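Local coordinates for trafficking protein particle complex subunit 3 (Naegleria fowleri, PDB 6AQ3) that probably acts as a core subunit of the TRAPP complex, which tethers vesicles in membrane trafficking, and carries a covalently bound palmitic acid, at residues V130-P133 with E134-Q138; G153-E156 with M157-M160. All blocks are in the same frame, centred on the assembly; numbering follows the deposited sequence.

Contact 1: V130-P133 with E134-Q138; sequences VELP and EPIKQ
Pro-133, the N-cap residue, offers its carbonyl O to Ile-136 and Lys-137 of the short helix 134-138. Glu-134 starts the turn; its bond from CA to CB points away from the preceding residues, though CB itself lies 3.7 Å from the carbonyl C of Pro-133. Next comes Pro-135, whose ring atom CD lies 3.6 Å from that same carbonyl carbon. Having no N-H, Pro-135 could not donate a hydrogen bond to Pro-133, but in the first turn of a helix this costs nothing. Ile-136 is the buried residue of the turn. Its side chain runs alongside the Pro-133 ring, both pointing the same way, with CG1 4.1 Å from Pro-133 CD. The backbone N of Ile-136 also reaches Pro-133 O at 3.0 Å, but the bond is bent and weak. The firm bond comes from Lys-137, whose N donates to Pro-133 O at 3.1 Å and closes the first helical turn. With chi1 at -72°, CG of Lys-137 is swung back toward the incoming chain, 3.8 Å from CB of Leu-132. Its CD then passes Leu-132 O at 3.7 Å before the chain bends at chi3 and carries the amine away. The lysine thus uses its aliphatic stem here, while its charged end takes no part. This surface turn follows strand 116-121 and precedes helix 146-157; Leu-132 and Ile-136 both rest on Leu-141, and Leu-132 also meets Leu-171 in the loop between strands 160-168 and 177-186.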
loop_
_atom_site.group_PDB
_atom_site.type_symbol
_atom_site.label_atom_id
_atom_site.label_comp_id
_atom_site.label_asym_id
_atom_site.label_seq_id
_atom_site.Cartn_x
_atom_site.Cartn_y
_atom_site.Cartn_z
ATOM N N VAL C 130 4.319 14.644 0.581
ATOM C CA VAL C 130 4.071 14.696 -0.856
ATOM C C VAL C 130 3.985 16.158 -1.261
ATOM O O VAL C 130 3.373 16.978 -0.564
ATOM C CB VAL C 130 2.777 13.946 -1.237
ATOM C CG1 VAL C 130 2.463 14.116 -2.724
ATOM C CG2 VAL C 130 2.880 12.481 -0.875
ATOM N N GLU C 131 4.656 16.500 -2.348
ATOM C CA GLU C 131 4.616 17.845 -2.887
ATOM C C GLU C 131 4.463 17.704 -4.386
ATOM O O GLU C 131 5.346 17.141 -5.041
ATOM C CB GLU C 131 5.890 18.618 -2.541
ATOM N N LEU C 132 3.359 18.216 -4.925
ATOM C CA LEU C 132 3.216 18.071 -6.362
ATOM C C LEU C 132 3.926 19.207 -7.093
ATOM O O LEU C 132 3.767 20.374 -6.723
ATOM C CB LEU C 132 1.749 18.088 -6.752
ATOM C CG LEU C 132 0.838 17.140 -6.008
ATOM C CD1 LEU C 132 -0.568 17.350 -6.590
ATOM C CD2 LEU C 132 1.361 15.708 -6.172
ATOM N N PRO C 133 4.649 18.903 -8.167
ATOM C CA PRO C 133 5.225 19.969 -8.995
ATOM C C PRO C 133 4.130 20.853 -9.576
ATOM O O PRO C 133 2.979 20.436 -9.735
ATOM C CB PRO C 133 5.971 19.209 -10.100
ATOM C CG PRO C 133 6.177 17.840 -9.578
ATOM C CD PRO C 133 4.947 17.572 -8.707
ATOM N N GLU C 134 4.497 22.096 -9.875
ATOM C CA GLU C 134 3.492 23.077 -10.281
ATOM C C GLU C 134 2.649 22.638 -11.473
ATOM O O GLU C 134 1.410 22.727 -11.383
ATOM C CB GLU C 134 4.173 24.424 -10.532
ATOM C CG GLU C 134 3.190 25.576 -10.642
ATOM C CD GLU C 134 2.335 25.725 -9.403
ATOM O OE1 GLU C 134 2.866 25.560 -8.277
ATOM O OE2 GLU C 134 1.126 25.996 -9.561
ATOM N N PRO C 135 3.212 22.129 -12.579
ATOM C CA PRO C 135 2.349 21.690 -13.694
ATOM C C PRO C 135 1.395 20.552 -13.332
ATOM O O PRO C 135 0.323 20.430 -13.945
ATOM C CB PRO C 135 3.356 21.300 -14.786
ATOM C CG PRO C 135 4.669 21.129 -14.080
ATOM C CD PRO C 135 4.639 22.102 -12.956
ATOM N N ILE C 136 1.769 19.680 -12.393
ATOM C CA ILE C 136 0.845 18.642 -11.961
ATOM C C ILE C 136 -0.311 19.251 -11.166
ATOM O O ILE C 136 -1.454 18.777 -11.246
ATOM C CB ILE C 136 1.585 17.555 -11.157
ATOM C CG1 ILE C 136 2.688 16.918 -12.005
ATOM C CG2 ILE C 136 0.615 16.480 -10.683
ATOM C CD1 ILE C 136 2.229 16.431 -13.338
ATOM N N LYS C 137 -0.032 20.262 -10.334
ATOM C CA LYS C 137 -1.121 20.919 -9.603
ATOM C C LYS C 137 -2.093 21.582 -10.564
ATOM O O LYS C 137 -3.308 21.495 -10.385
ATOM C CB LYS C 137 -0.584 21.973 -8.631
ATOM C CG LYS C 137 0.128 21.439 -7.413
ATOM C CD LYS C 137 0.747 22.580 -6.577
ATOM C CE LYS C 137 -0.317 23.576 -6.129
ATOM N NZ LYS C 137 0.193 24.524 -5.097
ATOM N N GLN C 138 -1.566 22.265 -11.583
ATOM C CA GLN C 138 -2.410 22.952 -12.549
ATOM C C GLN C 138 -3.279 21.962 -13.310
ATOM O O GLN C 138 -4.402 22.296 -13.712
ATOM C CB GLN C 138 -1.538 23.775 -13.503
#

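Contact 2: G153-E156 with M157-M160; sequences GALE and MVLM
Leu-155 and Met-160 meet where the helix gives way to a strand, in a Schellman motif. Met-160 N donates to Leu-155 O at 3.0 Å, coming from above the carbonyl plane, 37° out of it. The inner bond of the motif runs from Leu-159 N to Glu-156 O at 2.8 Å. Leu-159 makes the reversal possible as the C-prime residue, with a positive phi of 66°. The chain then returns so closely that Met-160 O receives a CA-H...O contact from Glu-156 CA at 3.2 Å.

The tight side lies around Leu-155. With CG1 anti to the carbonyl carbon (chi1 -73°), CG2 of Val-158 falls between the backbone N and that carbon and lies 3.1 Å from Leu-155 O. The same methyl meets Leu-155 CD2 at 4.1 Å, where the two side chains cross at a slant. The CB atoms of Leu-155 and Met-160 add a looser apolar touch at 4.3 Å. Ala-154, Leu-155 and Val-158 all touch the palmitic acid, so this side of the helix end helps line the lipid site.

The other side is more open. Met-157 is exposed, yet its chain, bent at chi2 and chi3, curls back to bring CE within 3.6 Å of Glu-156 OE1. Glu-156 itself stretches out fully, and its OE2 is hydrogen-bonded to Tyr-61 OH. Exposed Leu-159 points away, only its CD2 brushing Glu-156 O.

Helix 146-157 ends here against helix 49-75, through Met-65 and Ile-68, while Leu-155 and Met-160 pack on Thr-88 of helix 85-101 as the chain enters strand 160-168, an outermost strand of the antiparallel sheet within this chain.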
loop_
_atom_site.group_PDB
_atom_site.type_symbol
_atom_site.label_atom_id
_atom_site.label_comp_id
_atom_site.label_asym_id
_atom_site.label_seq_id
_atom_site.Cartn_x
_atom_site.Cartn_y
_atom_site.Cartn_z
ATOM N N GLY C 153 -17.146 1.152 -5.269
ATOM C CA GLY C 153 -17.216 -0.293 -5.328
ATOM C C GLY C 153 -17.868 -0.872 -4.087
ATOM O O GLY C 153 -18.670 -1.808 -4.170
ATOM N N ALA C 154 -17.561 -0.310 -2.919
ATOM C CA ALA C 154 -18.184 -0.827 -1.711
ATOM C C ALA C 154 -19.699 -0.640 -1.752
ATOM O O ALA C 154 -20.458 -1.578 -1.482
ATOM C CB ALA C 154 -17.589 -0.146 -0.478
ATOM N N LEU C 155 -20.160 0.559 -2.124
ATOM C CA LEU C 155 -21.594 0.824 -2.061
ATOM C C LEU C 155 -22.357 0.015 -3.096
ATOM O O LEU C 155 -23.517 -0.352 -2.854
ATOM C CB LEU C 155 -21.872 2.317 -2.233
ATOM C CG LEU C 155 -21.383 3.190 -1.065
ATOM C CD1 LEU C 155 -21.769 4.657 -1.254
ATOM C CD2 LEU C 155 -21.924 2.672 0.243
ATOM N N GLU C 156 -21.712 -0.315 -4.224
ATOM C CA GLU C 156 -22.354 -1.173 -5.211
ATOM C C GLU C 156 -22.711 -2.512 -4.597
ATOM O O GLU C 156 -23.770 -3.081 -4.889
ATOM C CB GLU C 156 -21.443 -1.375 -6.414
ATOM C CG GLU C 156 -22.087 -2.190 -7.533
ATOM C CD GLU C 156 -21.169 -2.376 -8.733
ATOM O OE1 GLU C 156 -20.933 -3.538 -9.133
ATOM O OE2 GLU C 156 -20.688 -1.358 -9.282
ATOM N N MET C 157 -21.862 -3.014 -3.705
ATOM C CA MET C 157 -22.150 -4.293 -3.077
ATOM C C MET C 157 -23.367 -4.232 -2.156
ATOM O O MET C 157 -24.013 -5.264 -1.933
ATOM C CB MET C 157 -20.911 -4.767 -2.323
ATOM C CG MET C 157 -19.723 -5.046 -3.247
ATOM S SD MET C 157 -20.133 -6.212 -4.574
ATOM C CE MET C 157 -20.355 -5.093 -5.959
ATOM N N VAL C 158 -23.710 -3.055 -1.630
ATOM C CA VAL C 158 -24.962 -2.892 -0.895
ATOM C C VAL C 158 -25.980 -2.222 -1.813
ATOM O O VAL C 158 -26.804 -1.411 -1.369
ATOM C CB VAL C 158 -24.764 -2.124 0.425
ATOM C CG1 VAL C 158 -24.060 -3.013 1.445
ATOM C CG2 VAL C 158 -23.939 -0.880 0.201
ATOM N N LEU C 159 -25.861 -2.509 -3.116
ATOM C CA LEU C 159 -26.913 -2.269 -4.111
ATOM C C LEU C 159 -27.208 -0.787 -4.310
ATOM O O LEU C 159 -28.354 -0.386 -4.511
ATOM C CB LEU C 159 -28.196 -3.037 -3.773
ATOM C CG LEU C 159 -28.021 -4.544 -3.602
ATOM C CD1 LEU C 159 -29.373 -5.222 -3.610
ATOM C CD2 LEU C 159 -27.113 -5.138 -4.670
ATOM N N MET C 160 -26.167 0.029 -4.264
ATOM C CA MET C 160 -26.278 1.444 -4.574
ATOM C C MET C 160 -25.280 1.774 -5.668
ATOM O O MET C 160 -24.086 1.494 -5.524
ATOM C CB MET C 160 -26.019 2.313 -3.349
ATOM C CG MET C 160 -26.923 2.030 -2.202
ATOM S SD MET C 160 -26.488 3.163 -0.892
ATOM C CE MET C 160 -27.252 2.369 0.526
#

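How the contacts relate
Contacts 1 and 2 are two ends of consecutive helices: residues 130-138 open the short helix 134-138, and residues 153-160 close helix 146-157, the next one in the chain. In one, a proline at the N-cap position accepts the first-turn backbone bonds; the other is a Schellman C-terminal cap with two nested bonds. They do not touch; their centres are 33 Å apart and their nearest atoms about 23 Å, on opposite sides of the chain's centre. They differ in their relation to the lipid. Contact 2 borders the palmitic acid, with the side chain of Ala-154 about 4 Å from it, whereas the centre of contact 1, a surface turn, lies about 20 Å from the centre of the chain.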